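Aminotransferase class I and II (Streptococcus suis 89/1591, PDB 3OP7) probably catalyses pyridoxal-phosphate-dependent transfer of amino groups between amino acids and keto acids, carrying its cofactor as an internal aldimine. Local coordinates at residues A[73-78]-A[265-270]; A[77-82]-A[206-211]. All blocks are in the same frame, centred on the assembly; numbering follows the deposited sequence. Where two conformers were deposited one is given.

Contact 1: residues A[73-78]-A[265-270]; sequences SQLYTG and LALAHY. With EDO (1,2-ethanediol), chain K.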
loop_
_atom_site.group_PDB
_atom_site.type_symbol
_atom_site.label_atom_id
_atom_site.label_comp_id
_atom_site.label_asym_id
_atom_site.label_seq_id
_atom_site.Cartn_x
_atom_site.Cartn_y
_atom_site.Cartn_z
ATOM N N SER A 73 4.044 -16.622 12.564
ATOM C CA SER A 73 4.207 -16.722 14.036
ATOM C C SER A 73 5.296 -17.738 14.415
ATOM O O SER A 73 6.060 -17.523 15.349
ATOM C CB SER A 73 2.845 -16.985 14.716
ATOM O OG SER A 73 2.436 -18.330 14.597
ATOM N N GLN A 74 5.392 -18.806 13.643
ATOM C CA GLN A 74 6.311 -19.894 13.898
ATOM C C GLN A 74 7.780 -19.528 13.593
ATOM O O GLN A 74 8.706 -20.239 14.013
ATOM C CB GLN A 74 5.899 -21.137 13.117
ATOM C CG GLN A 74 4.679 -21.854 13.686
ATOM C CD GLN A 74 4.220 -23.010 12.808
ATOM O OE1 GLN A 74 4.232 -22.927 11.570
ATOM N NE2 GLN A 74 3.798 -24.088 13.440
ATOM N N LEU A 75 7.994 -18.431 12.879
ATOM C CA LEU A 75 9.372 -17.937 12.619
ATOM C C LEU A 75 10.002 -17.349 13.894
ATOM O O LEU A 75 11.206 -17.168 13.950
ATOM C CB LEU A 75 9.389 -16.888 11.504
ATOM C CG LEU A 75 8.866 -17.306 10.118
ATOM C CD1 LEU A 75 8.714 -16.119 9.198
ATOM C CD2 LEU A 75 9.796 -18.377 9.499
ATOM N N TYR A 76 9.186 -17.067 14.896
ATOM C CA TYR A 76 9.604 -16.450 16.139
ATOM C C TYR A 76 9.418 -17.376 17.300
ATOM O O TYR A 76 8.674 -18.367 17.192
ATOM C CB TYR A 76 8.715 -15.248 16.430
ATOM C CG TYR A 76 8.710 -14.205 15.352
ATOM C CD1 TYR A 76 7.803 -14.280 14.298
ATOM C CD2 TYR A 76 9.612 -13.156 15.366
ATOM C CE1 TYR A 76 7.773 -13.316 13.295
ATOM C CE2 TYR A 76 9.609 -12.186 14.356
ATOM C CZ TYR A 76 8.677 -12.260 13.308
ATOM O OH TYR A 76 8.711 -11.292 12.307
ATOM N N THR A 77 10.040 -17.039 18.421
ATOM C CA THR A 77 9.695 -17.667 19.685
ATOM C C THR A 77 8.727 -16.752 20.406
ATOM O O THR A 77 8.867 -15.521 20.370
ATOM C CB THR A 77 10.936 -17.920 20.581
ATOM O OG1 THR A 77 11.634 -16.685 20.790
ATOM C CG2 THR A 77 11.841 -18.938 19.935
ATOM N N GLY A 78 7.725 -17.344 21.037
ATOM C CA GLY A 78 6.800 -16.589 21.882
ATOM C C GLY A 78 5.870 -15.612 21.176
ATOM O O GLY A 78 5.448 -14.621 21.780
ATOM N N LEU A 265 2.452 -20.776 0.571
ATOM C CA LEU A 265 3.366 -21.780 -0.008
ATOM C C LEU A 265 4.837 -21.504 0.331
ATOM O O LEU A 265 5.570 -22.426 0.762
ATOM C CB LEU A 265 3.151 -21.845 -1.519
ATOM C CG LEU A 265 3.997 -22.851 -2.303
ATOM C CD1 LEU A 265 3.794 -24.294 -1.788
ATOM C CD2 LEU A 265 3.613 -22.742 -3.786
ATOM N N ALA A 266 5.303 -20.271 0.140
ATOM C CA ALA A 266 6.683 -19.909 0.445
ATOM C C ALA A 266 7.001 -20.099 1.915
ATOM O O ALA A 266 8.041 -20.690 2.276
ATOM C CB ALA A 266 6.993 -18.455 0.013
ATOM N N LEU A 267 6.119 -19.657 2.790
ATOM C CA LEU A 267 6.374 -19.799 4.235
ATOM C C LEU A 267 6.367 -21.253 4.712
ATOM O O LEU A 267 7.137 -21.633 5.609
ATOM C CB LEU A 267 5.327 -18.975 5.004
ATOM C CG LEU A 267 5.660 -17.507 4.955
ATOM C CD1 LEU A 267 4.424 -16.673 5.260
ATOM C CD2 LEU A 267 6.796 -17.131 5.897
ATOM N N ALA A 268 5.544 -22.066 4.085
ATOM C CA ALA A 268 5.480 -23.502 4.366
ATOM C C ALA A 268 6.760 -24.206 3.960
ATOM O O ALA A 268 7.051 -25.281 4.461
ATOM C CB ALA A 268 4.223 -24.172 3.707
ATOM N N HIS A 269 7.560 -23.583 3.100
ATOM C CA HIS A 269 8.833 -24.151 2.679
ATOM C C HIS A 269 9.953 -23.137 2.844
ATOM O O HIS A 269 10.886 -23.093 2.063
ATOM C CB HIS A 269 8.687 -24.613 1.244
ATOM C CG HIS A 269 7.673 -25.696 1.086
ATOM N ND1 HIS A 269 6.344 -25.431 0.831
ATOM C CD2 HIS A 269 7.775 -27.041 1.204
ATOM C CE1 HIS A 269 5.679 -26.577 0.767
ATOM N NE2 HIS A 269 6.520 -27.563 0.993
ATOM N N TYR A 270 9.897 -22.359 3.907
ATOM C CA TYR A 270 10.852 -21.260 4.065
ATOM C C TYR A 270 12.262 -21.753 4.214
ATOM O O TYR A 270 13.209 -21.107 3.732
ATOM C CB TYR A 270 10.468 -20.313 5.203
ATOM C CG TYR A 270 10.857 -20.807 6.581
ATOM C CD1 TYR A 270 10.017 -21.659 7.289
ATOM C CD2 TYR A 270 12.041 -20.408 7.175
ATOM C CE1 TYR A 270 10.354 -22.113 8.531
ATOM C CE2 TYR A 270 12.382 -20.843 8.429
ATOM C CZ TYR A 270 11.532 -21.706 9.106
ATOM O OH TYR A 270 11.848 -22.189 10.369
HETATM C C1 EDO K . 14.602 -16.641 20.076
HETATM O O1 EDO K . 14.464 -16.087 21.396
HETATM C C2 EDO K . 15.784 -15.992 19.356
HETATM O O2 EDO K . 15.609 -15.867 17.931
#
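Leu75 meets Tyr270 and Leu267 through its two methyl branches, one for each partner, and it has the most surface buried here. Leu75 CD2 sits over one face of the Tyr270 ring, 3.6 Å from the ring centroid and only 5° off the ring normal. All six ring carbons therefore lie at nearly equal range from this methyl; the nearest, Tyr270 CE2, is 3.7 Å from Leu75 CD2, which identifies a centred CH-pi contact over the face. The other branch turns to the helix, where Leu75 CD1 touches Leu267 CD2 at 3.9 Å and the two leucine side chains cross at about a right angle.

Tyr270 presents its ring because CG stands between its own backbone N and carbonyl carbon (chi1 81°), and from there the ring reaches toward Leu75, with Leu267 O at its edge and in its plane. Leu267 also packs on Phe68, Ser71 and Val72 of helix 66-73, the helix that leads into the loop. Just before Tyr270, the helix end is tied by His269, whose ND1 donates to Leu265 O at 3.1 Å with an N-H...acceptor angle of 164°.

The atoms that meet across the two segments are all carbon, so dispersion and CH-pi attraction, with burial of 136 Å² of surface, account for the joining of the loop after helix 66-73 to the junction between helices 257-268 and 270-294.

Contact 2: residues A[77-82]-A[206-211]; sequences TGVKPE and SIIEVY. With EDO (1,2-ethanediol), chain K.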
loop_
_atom_site.group_PDB
_atom_site.type_symbol
_atom_site.label_atom_id
_atom_site.label_comp_id
_atom_site.label_asym_id
_atom_site.label_seq_id
_atom_site.Cartn_x
_atom_site.Cartn_y
_atom_site.Cartn_z
ATOM N N THR A 77 10.040 -17.039 18.421
ATOM C CA THR A 77 9.695 -17.667 19.685
ATOM C C THR A 77 8.727 -16.752 20.406
ATOM O O THR A 77 8.867 -15.521 20.370
ATOM C CB THR A 77 10.936 -17.920 20.581
ATOM O OG1 THR A 77 11.634 -16.685 20.790
ATOM C CG2 THR A 77 11.841 -18.938 19.935
ATOM N N GLY A 78 7.725 -17.344 21.037
ATOM C CA GLY A 78 6.800 -16.589 21.882
ATOM C C GLY A 78 5.870 -15.612 21.176
ATOM O O GLY A 78 5.448 -14.621 21.780
ATOM N N VAL A 79 5.529 -15.886 19.915
ATOM C CA VAL A 79 4.587 -15.035 19.154
ATOM C C VAL A 79 3.399 -15.860 18.657
ATOM O O VAL A 79 3.569 -16.873 17.990
ATOM C CB VAL A 79 5.257 -14.329 17.955
ATOM C CG1 VAL A 79 4.240 -13.484 17.155
ATOM C CG2 VAL A 79 6.471 -13.471 18.434
ATOM N N LYS A 80 2.201 -15.398 18.971
ATOM C CA LYS A 80 0.981 -16.076 18.555
ATOM C C LYS A 80 0.506 -15.568 17.202
ATOM O O LYS A 80 0.785 -14.423 16.829
ATOM C CB LYS A 80 -0.126 -15.875 19.581
ATOM C CG LYS A 80 0.180 -16.554 20.904
ATOM C CD LYS A 80 -0.871 -16.283 21.966
ATOM C CE LYS A 80 -0.601 -17.151 23.236
ATOM N NZ LYS A 80 -0.746 -16.365 24.504
ATOM N N PRO A 81 -0.250 -16.412 16.467
ATOM C CA PRO A 81 -0.771 -15.952 15.179
ATOM C C PRO A 81 -1.572 -14.658 15.235
ATOM O O PRO A 81 -1.546 -13.880 14.272
ATOM C CB PRO A 81 -1.720 -17.092 14.752
ATOM C CG PRO A 81 -1.293 -18.278 15.519
ATOM C CD PRO A 81 -0.549 -17.836 16.739
ATOM N N GLU A 82 -2.345 -14.459 16.303
ATOM C CA GLU A 82 -3.143 -13.241 16.467
ATOM C C GLU A 82 -2.304 -11.949 16.528
ATOM O O GLU A 82 -2.831 -10.851 16.384
ATOM C CB GLU A 82 -4.044 -13.338 17.722
ATOM C CG GLU A 82 -3.198 -13.342 19.049
ATOM C CD GLU A 82 -3.954 -13.791 20.326
ATOM O OE1 GLU A 82 -4.933 -13.125 20.712
ATOM O OE2 GLU A 82 -3.521 -14.770 20.979
ATOM N N SER A 206 14.785 -11.333 16.783
ATOM C CA SER A 206 13.836 -10.252 16.459
ATOM C C SER A 206 13.612 -9.374 17.684
ATOM O O SER A 206 13.650 -9.847 18.827
ATOM C CB SER A 206 12.508 -10.827 16.004
ATOM O OG SER A 206 11.550 -9.783 15.802
ATOM N N ILE A 207 13.351 -8.101 17.437
ATOM C CA ILE A 207 12.983 -7.176 18.514
ATOM C C ILE A 207 11.875 -7.711 19.371
ATOM O O ILE A 207 11.891 -7.586 20.583
ATOM C CB ILE A 207 12.673 -5.725 17.997
ATOM C CG1 ILE A 207 12.838 -4.708 19.120
ATOM C CG2 ILE A 207 11.294 -5.552 17.307
ATOM C CD1 ILE A 207 14.245 -4.627 19.756
ATOM N N ILE A 208 10.885 -8.332 18.746
ATOM C CA ILE A 208 9.767 -8.835 19.523
ATOM C C ILE A 208 10.097 -10.055 20.406
ATOM O O ILE A 208 9.338 -10.367 21.325
ATOM C CB ILE A 208 8.608 -9.153 18.583
ATOM C CG1 ILE A 208 7.289 -9.141 19.363
ATOM C CG2 ILE A 208 8.914 -10.430 17.813
ATOM C CD1 ILE A 208 6.052 -9.353 18.502
ATOM N N GLU A 209 11.240 -10.699 20.177
ATOM C CA GLU A 209 11.725 -11.791 21.030
ATOM C C GLU A 209 12.499 -11.287 22.257
ATOM O O GLU A 209 12.790 -12.081 23.190
ATOM C CB GLU A 209 12.590 -12.763 20.197
ATOM C CG GLU A 209 11.787 -13.506 19.119
ATOM C CD GLU A 209 12.626 -14.285 18.129
ATOM O OE1 GLU A 209 13.705 -13.831 17.670
ATOM O OE2 GLU A 209 12.155 -15.370 17.737
ATOM N N VAL A 210 12.865 -10.007 22.251
ATOM C CA VAL A 210 13.563 -9.418 23.384
ATOM C C VAL A 210 12.812 -8.296 24.090
ATOM O O VAL A 210 13.292 -7.821 25.126
ATOM C CB VAL A 210 14.986 -8.939 22.999
ATOM C CG1 VAL A 210 15.909 -10.135 22.651
ATOM C CG2 VAL A 210 14.973 -7.941 21.881
ATOM N N TYR A 211 11.667 -7.884 23.557
ATOM C CA TYR A 211 10.908 -6.740 24.104
ATOM C C TYR A 211 9.441 -6.843 23.791
ATOM O O TYR A 211 9.055 -6.933 22.615
ATOM C CB TYR A 211 11.467 -5.450 23.505
ATOM C CG TYR A 211 11.014 -4.130 24.113
ATOM C CD1 TYR A 211 10.757 -4.000 25.485
ATOM C CD2 TYR A 211 10.953 -3.003 23.334
ATOM C CE1 TYR A 211 10.408 -2.768 26.049
ATOM C CE2 TYR A 211 10.573 -1.777 23.857
ATOM C CZ TYR A 211 10.310 -1.665 25.230
ATOM O OH TYR A 211 9.964 -0.468 25.758
HETATM C C1 EDO K . 14.602 -16.641 20.076
HETATM O O1 EDO K . 14.464 -16.087 21.396
HETATM C C2 EDO K . 15.784 -15.992 19.356
HETATM O O2 EDO K . 15.609 -15.867 17.931
HETATM O O HOH W 1 8.387 -13.224 21.936
HETATM O O HOH W 2 11.090 -14.862 23.099
#
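Glu209 grips the backbone of Thr77 from the short helix 207-210, and the residues leading up to it set its carboxylate in place. Ser206 is the N-cap: its OG accepts a weak bond from Ile208 N, while Ser206 N donates to Glu209 OE1 at 2.9 Å, approaching 27° out of the carboxylate plane. Ser206 and Glu194 are also bonded through side chains. Ile208 comes next, with its CG2 3.9 Å from Val79 CG2, an apolar contact in which the two side chains cross at about a right angle.

Glu209 has CG anti to its carbonyl carbon (chi1 -66°) and an extended chain beyond, which carries OE2 to Thr77 N. That bond is 2.8 Å long, with an N-H...acceptor angle of 158°, and uses the anti lone pair of OE2. Glu209 OE1 accepts a second hydrogen bond, from O2 of a 1,2-ethanediol, at 2.8 Å. One water is within bonding reach of Thr77 O and Ile208 O but has too few protons for all its acceptors. Another lies between Thr77 OG1 and Glu209 O, 3.0 Å from Thr77 OG1.

Ser206 and Glu209 form a capping box, and OE2 of Glu209 extends to the loop before strand 84-87.

Contacts 1 and 2 start from the same loop after helix 66-73, share Thr77 and Gly78, and have centres about 12 Å apart. They divide the loop by chemistry: contact 1 is apolar, whereas contact 2 combines a hydrogen-bonded part with an apolar Val79-Ile208 part and lies at the surface. Tyr76 bridges them, since its CA is 3.2 Å from Glu209 OE2 and its CE2 3.4 Å from Ser206 OG; its hydroxyl is also bonded to Trp233 of strand 232-235. One ethanediol, probably from the crystallisation liquor, bonds to Glu209 OE1 and weakly to Thr77 OG1. The contact centres lie about 18 and 19 Å from the chain centre, and the cofactor-bearing Lys222 belongs to neither contact.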